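Local coordinates for protein stn1 (Schizosaccharomyces pombe, PDB 3KF6) that binds single-stranded telomeric DNA, interacts with ten1 and is required for telomere maintenance, at residues A[41-53]-A[139-151]. Sequence-based numbering, arbitrary orientation.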
loop_
_atom_site.group_PDB
_atom_site.type_symbol
_atom_site.label_atom_id
_atom_site.label_comp_id
_atom_site.label_asym_id
_atom_site.label_seq_id
_atom_site.Cartn_x
_atom_site.Cartn_y
_atom_site.Cartn_z
ATOM N N PHE A 41 22.502 -2.235 3.448
ATOM C CA PHE A 41 22.808 -2.982 2.238
ATOM C C PHE A 41 21.675 -3.885 1.779
ATOM O O PHE A 41 21.103 -4.640 2.562
ATOM C CB PHE A 41 24.086 -3.804 2.427
ATOM C CG PHE A 41 25.311 -2.963 2.642
ATOM C CD1 PHE A 41 25.568 -2.394 3.885
ATOM C CD2 PHE A 41 26.189 -2.712 1.595
ATOM C CE1 PHE A 41 26.684 -1.580 4.080
ATOM C CE2 PHE A 41 27.309 -1.900 1.780
ATOM C CZ PHE A 41 27.554 -1.334 3.024
ATOM N N TRP A 42 21.354 -3.787 0.492
ATOM C CA TRP A 42 20.300 -4.589 -0.113
ATOM C C TRP A 42 20.916 -5.314 -1.303
ATOM O O TRP A 42 21.337 -4.683 -2.270
ATOM C CB TRP A 42 19.144 -3.683 -0.560
ATOM C CG TRP A 42 17.954 -4.428 -1.110
ATOM C CD1 TRP A 42 17.442 -5.608 -0.651
ATOM C CD2 TRP A 42 17.117 -4.025 -2.201
ATOM N NE1 TRP A 42 16.336 -5.966 -1.392
ATOM C CE2 TRP A 42 16.116 -5.012 -2.349
ATOM C CE3 TRP A 42 17.115 -2.925 -3.069
ATOM C CZ2 TRP A 42 15.121 -4.931 -3.331
ATOM C CZ3 TRP A 42 16.124 -2.844 -4.046
ATOM C CH2 TRP A 42 15.142 -3.844 -4.166
ATOM N N MET A 43 20.979 -6.639 -1.215
ATOM C CA MET A 43 21.569 -7.459 -2.266
ATOM C C MET A 43 23.022 -7.053 -2.491
ATOM O O MET A 43 23.548 -7.175 -3.598
ATOM C CB MET A 43 20.783 -7.320 -3.574
ATOM C CG MET A 43 19.359 -7.841 -3.500
ATOM S SD MET A 43 18.585 -7.947 -5.130
ATOM C CE MET A 43 18.021 -6.264 -5.347
ATOM N N GLY A 44 23.663 -6.566 -1.430
ATOM C CA GLY A 44 25.053 -6.153 -1.519
ATOM C C GLY A 44 25.234 -4.701 -1.917
ATOM O O GLY A 44 26.345 -4.173 -1.882
ATOM N N PHE A 45 24.139 -4.052 -2.293
ATOM C CA PHE A 45 24.181 -2.656 -2.709
ATOM C C PHE A 45 23.943 -1.711 -1.535
ATOM O O PHE A 45 23.066 -1.949 -0.707
ATOM C CB PHE A 45 23.121 -2.410 -3.784
ATOM C CG PHE A 45 23.322 -3.225 -5.034
ATOM C CD1 PHE A 45 22.228 -3.701 -5.750
ATOM C CD2 PHE A 45 24.602 -3.501 -5.507
ATOM C CE1 PHE A 45 22.405 -4.442 -6.919
ATOM C CE2 PHE A 45 24.790 -4.238 -6.674
ATOM C CZ PHE A 45 23.690 -4.709 -7.381
ATOM N N PRO A 46 24.734 -0.630 -1.442
ATOM C CA PRO A 46 24.572 0.335 -0.351
ATOM C C PRO A 46 23.306 1.166 -0.549
ATOM O O PRO A 46 23.102 1.753 -1.610
ATOM C CB PRO A 46 25.846 1.170 -0.438
ATOM C CG PRO A 46 26.151 1.153 -1.904
ATOM C CD PRO A 46 25.905 -0.290 -2.272
ATOM N N ILE A 47 22.458 1.213 0.472
ATOM C CA ILE A 47 21.204 1.955 0.382
ATOM C C ILE A 47 21.009 2.938 1.531
ATOM O O ILE A 47 21.245 2.606 2.695
ATOM C CB ILE A 47 19.990 0.991 0.371
ATOM C CG1 ILE A 47 20.079 0.041 -0.826
ATOM C CG2 ILE A 47 18.690 1.785 0.314
ATOM C CD1 ILE A 47 19.991 0.730 -2.170
ATOM N N ARG A 48 20.559 4.143 1.196
ATOM C CA ARG A 48 20.305 5.178 2.190
ATOM C C ARG A 48 18.989 5.891 1.887
ATOM O O ARG A 48 18.104 5.967 2.743
ATOM C CB ARG A 48 21.458 6.192 2.209
ATOM C CG ARG A 48 21.280 7.340 3.207
ATOM C CD ARG A 48 22.556 8.176 3.308
ATOM N NE ARG A 48 22.376 9.417 4.063
ATOM C CZ ARG A 48 22.093 9.485 5.361
ATOM N NH1 ARG A 48 21.953 8.378 6.077
ATOM N NH2 ARG A 48 21.952 10.668 5.947
ATOM N N TRP A 49 18.859 6.403 0.666
ATOM C CA TRP A 49 17.649 7.116 0.264
ATOM C C TRP A 49 16.694 6.188 -0.479
ATOM O O TRP A 49 17.074 5.538 -1.457
ATOM C CB TRP A 49 18.016 8.320 -0.598
ATOM C CG TRP A 49 18.850 9.315 0.157
ATOM C CD1 TRP A 49 20.205 9.488 0.072
ATOM C CD2 TRP A 49 18.392 10.226 1.163
ATOM N NE1 TRP A 49 20.618 10.454 0.968
ATOM C CE2 TRP A 49 19.523 10.921 1.649
ATOM C CE3 TRP A 49 17.132 10.520 1.705
ATOM C CZ2 TRP A 49 19.431 11.893 2.650
ATOM C CZ3 TRP A 49 17.042 11.487 2.703
ATOM C CH2 TRP A 49 18.187 12.161 3.163
ATOM N N ILE A 50 15.449 6.152 -0.009
ATOM C CA ILE A 50 14.423 5.270 -0.563
ATOM C C ILE A 50 13.087 5.967 -0.807
ATOM O O ILE A 50 12.771 6.976 -0.172
ATOM C CB ILE A 50 14.172 4.094 0.413
ATOM C CG1 ILE A 50 15.476 3.329 0.641
ATOM C CG2 ILE A 50 13.094 3.167 -0.127
ATOM C CD1 ILE A 50 15.379 2.285 1.720
ATOM N N GLN A 51 12.302 5.412 -1.728
ATOM C CA GLN A 51 10.978 5.942 -2.031
ATOM C C GLN A 51 9.985 4.787 -1.906
ATOM O O GLN A 51 10.236 3.689 -2.410
ATOM C CB GLN A 51 10.925 6.489 -3.459
ATOM C CG GLN A 51 9.606 7.177 -3.807
ATOM C CD GLN A 51 9.397 7.309 -5.306
ATOM O OE1 GLN A 51 9.204 6.314 -6.005
ATOM N NE2 GLN A 51 9.444 8.539 -5.809
ATOM N N ILE A 52 8.871 5.030 -1.225
ATOM C CA ILE A 52 7.841 4.011 -1.078
ATOM C C ILE A 52 6.490 4.609 -1.455
ATOM O O ILE A 52 6.310 5.832 -1.427
ATOM C CB ILE A 52 7.787 3.424 0.370
ATOM C CG1 ILE A 52 7.480 4.514 1.403
ATOM C CG2 ILE A 52 9.115 2.764 0.708
ATOM C CD1 ILE A 52 6.014 4.707 1.666
ATOM N N VAL A 53 5.556 3.744 -1.840
ATOM C CA VAL A 53 4.223 4.186 -2.232
ATOM C C VAL A 53 3.185 3.224 -1.677
ATOM O O VAL A 53 3.281 2.012 -1.888
ATOM C CB VAL A 53 4.061 4.215 -3.775
ATOM C CG1 VAL A 53 2.621 4.557 -4.129
ATOM C CG2 VAL A 53 5.008 5.235 -4.393
ATOM N N ARG A 139 8.827 -0.447 -9.319
ATOM C CA ARG A 139 9.513 -1.237 -8.304
ATOM C C ARG A 139 9.877 -2.652 -8.737
ATOM O O ARG A 139 10.943 -3.154 -8.386
ATOM C CB ARG A 139 8.679 -1.255 -7.022
ATOM C CG ARG A 139 8.798 0.076 -6.301
ATOM C CD ARG A 139 7.693 0.370 -5.300
ATOM N NE ARG A 139 7.989 1.655 -4.674
ATOM C CZ ARG A 139 7.915 2.831 -5.292
ATOM N NH1 ARG A 139 7.525 2.912 -6.563
ATOM N NH2 ARG A 139 8.301 3.931 -4.657
ATOM N N MET A 140 9.007 -3.300 -9.501
ATOM C CA MET A 140 9.321 -4.648 -9.950
ATOM C C MET A 140 10.464 -4.607 -10.966
ATOM O O MET A 140 11.340 -5.473 -10.958
ATOM C CB MET A 140 8.077 -5.320 -10.540
ATOM C CG MET A 140 7.048 -5.687 -9.477
ATOM S SD MET A 140 5.596 -6.561 -10.130
ATOM C CE MET A 140 4.683 -5.172 -10.813
ATOM N N ARG A 141 10.467 -3.588 -11.816
ATOM C CA ARG A 141 11.515 -3.447 -12.820
ATOM C C ARG A 141 12.851 -3.144 -12.142
ATOM O O ARG A 141 13.882 -3.717 -12.497
ATOM C CB ARG A 141 11.163 -2.328 -13.803
ATOM C CG ARG A 141 12.131 -2.216 -14.975
ATOM C CD ARG A 141 11.743 -1.090 -15.923
ATOM N NE ARG A 141 12.621 -1.043 -17.088
ATOM C CZ ARG A 141 12.540 -0.133 -18.054
ATOM N NH1 ARG A 141 11.615 0.816 -18.000
ATOM N NH2 ARG A 141 13.383 -0.175 -19.077
ATOM N N TYR A 142 12.824 -2.245 -11.163
ATOM C CA TYR A 142 14.034 -1.870 -10.441
ATOM C C TYR A 142 14.625 -3.072 -9.712
ATOM O O TYR A 142 15.831 -3.325 -9.786
ATOM C CB TYR A 142 13.718 -0.754 -9.442
ATOM C CG TYR A 142 14.939 -0.091 -8.847
ATOM C CD1 TYR A 142 15.338 -0.363 -7.542
ATOM C CD2 TYR A 142 15.696 0.811 -9.594
ATOM C CE1 TYR A 142 16.464 0.252 -6.989
ATOM C CE2 TYR A 142 16.820 1.428 -9.053
ATOM C CZ TYR A 142 17.195 1.144 -7.751
ATOM O OH TYR A 142 18.303 1.758 -7.219
ATOM N N LYS A 143 13.778 -3.818 -9.009
ATOM C CA LYS A 143 14.242 -4.989 -8.274
ATOM C C LYS A 143 14.829 -6.047 -9.206
ATOM O O LYS A 143 15.834 -6.678 -8.885
ATOM C CB LYS A 143 13.098 -5.602 -7.461
ATOM C CG LYS A 143 13.517 -6.804 -6.627
ATOM C CD LYS A 143 12.410 -7.201 -5.662
ATOM C CE LYS A 143 12.877 -8.249 -4.661
ATOM N NZ LYS A 143 11.783 -8.619 -3.719
ATOM N N LYS A 144 14.198 -6.248 -10.357
ATOM C CA LYS A 144 14.692 -7.246 -11.301
ATOM C C LYS A 144 16.071 -6.864 -11.824
ATOM O O LYS A 144 16.961 -7.712 -11.915
ATOM C CB LYS A 144 13.705 -7.422 -12.454
ATOM C CG LYS A 144 12.450 -8.173 -12.038
ATOM C CD LYS A 144 11.410 -8.222 -13.146
ATOM C CE LYS A 144 10.170 -8.973 -12.677
ATOM N NZ LYS A 144 9.045 -8.867 -13.645
ATOM N N ASN A 145 16.256 -5.590 -12.150
ATOM C CA ASN A 145 17.547 -5.134 -12.650
ATOM C C ASN A 145 18.641 -5.238 -11.593
ATOM O O ASN A 145 19.746 -5.700 -11.883
ATOM C CB ASN A 145 17.449 -3.699 -13.170
ATOM C CG ASN A 145 16.790 -3.622 -14.533
ATOM O OD1 ASN A 145 17.052 -4.453 -15.404
ATOM N ND2 ASN A 145 15.942 -2.622 -14.731
ATOM N N LEU A 146 18.349 -4.815 -10.366
ATOM C CA LEU A 146 19.357 -4.903 -9.317
ATOM C C LEU A 146 19.727 -6.355 -9.033
ATOM O O LEU A 146 20.887 -6.662 -8.760
ATOM C CB LEU A 146 18.877 -4.229 -8.028
ATOM C CG LEU A 146 18.856 -2.698 -8.000
ATOM C CD1 LEU A 146 18.638 -2.230 -6.562
ATOM C CD2 LEU A 146 20.171 -2.143 -8.523
ATOM N N THR A 147 18.744 -7.248 -9.106
ATOM C CA THR A 147 18.985 -8.668 -8.861
ATOM C C THR A 147 19.951 -9.239 -9.900
ATOM O O THR A 147 20.853 -10.003 -9.558
ATOM C CB THR A 147 17.670 -9.477 -8.907
ATOM O OG1 THR A 147 16.764 -8.985 -7.912
ATOM C CG2 THR A 147 17.942 -10.951 -8.644
ATOM N N LYS A 148 19.758 -8.866 -11.163
ATOM C CA LYS A 148 20.619 -9.339 -12.244
ATOM C C LYS A 148 22.045 -8.836 -12.058
ATOM O O LYS A 148 23.007 -9.592 -12.210
ATOM C CB LYS A 148 20.073 -8.880 -13.603
ATOM C CG LYS A 148 18.700 -9.429 -13.946
ATOM C CD LYS A 148 18.274 -9.023 -15.347
ATOM C CE LYS A 148 16.927 -9.630 -15.700
ATOM N NZ LYS A 148 16.523 -9.322 -17.097
ATOM N N ILE A 149 22.169 -7.554 -11.734
ATOM C CA ILE A 149 23.476 -6.945 -11.519
ATOM C C ILE A 149 24.190 -7.643 -10.372
ATOM O O ILE A 149 25.367 -7.986 -10.473
ATOM C CB ILE A 149 23.346 -5.449 -11.175
ATOM C CG1 ILE A 149 22.723 -4.701 -12.353
ATOM C CG2 ILE A 149 24.713 -4.869 -10.834
ATOM C CD1 ILE A 149 22.409 -3.252 -12.055
ATOM N N SER A 150 23.463 -7.858 -9.280
ATOM C CA SER A 150 24.020 -8.519 -8.108
ATOM C C SER A 150 24.502 -9.925 -8.438
ATOM O O SER A 150 25.529 -10.370 -7.926
ATOM C CB SER A 150 22.974 -8.584 -6.992
ATOM O OG SER A 150 23.473 -9.283 -5.866
ATOM N N LYS A 151 23.760 -10.622 -9.296
ATOM C CA LYS A 151 24.118 -11.980 -9.686
ATOM C C LYS A 151 25.329 -12.019 -10.613
ATOM O O LYS A 151 26.091 -12.990 -10.604
ATOM C CB LYS A 151 22.933 -12.669 -10.368
ATOM C CG LYS A 151 21.734 -12.897 -9.458
ATOM C CD LYS A 151 20.639 -13.669 -10.177
ATOM C CE LYS A 151 19.440 -13.899 -9.275
ATOM N NZ LYS A 151 18.373 -14.686 -9.953
HETATM O O HOH W 1 7.275 5.435 -7.826
#
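The beta hairpin 40-47, closed by a type I' turn from Trp-42 to Phe-45, and the start of OB-fold strand 49-62 meet the C-terminal helix 130-153 at two places. At the hairpin, Leu-146 of the helix is forked between two aromatic rings: its CD1 lies 3.6 Å from Trp-42 CZ3, and its CD2 lies 3.6 Å from Phe-45 CE1. Met-43 crosses Leu-146 at about a right angle; its chain bends at the last torsion (chi3 -83°), which brings CE over the centre of one face of the Trp-42 indole while CE also presses on Leu-146 CB at a tight 3.5 Å. Phe-45 turns an edge to the main-chain O of Leu-146, and its CZ rests on Ile-149 CG2 (3.6 Å). One turn past Leu-146, the Ser-150 hydroxyl donates to Met-43 O (OG to O 3.1 Å), tying the turn to the helix. As in Rpa2, to which Stn1 is likened, a helix follows the OB barrel; here Lys-143, whose CG packs by the Trp-42 ring, forms salt bridges with Asp-25 and with the C-terminal carboxylate of Asp-105 of the ten1 chain. At the barrel, Arg-139, extended from CG to NE, sends NH2 to Gln-51 OE1 (2.9 Å) and, more weakly, to Gln-51 O (3.0 Å). Amide and guanidinium planes lie only 10° apart, and a water joins OE1 to Arg-139 NH1, while Val-53 CG2 covers one guanidinium face. An alanine at Arg-139 would remove the guanidinium and is likely to leave Gln-51 OE1 and the bridging water without their arginine partner and to strip one covering group from Val-53. NE also donates to Met-21 O and NH1 to Ala-135 O.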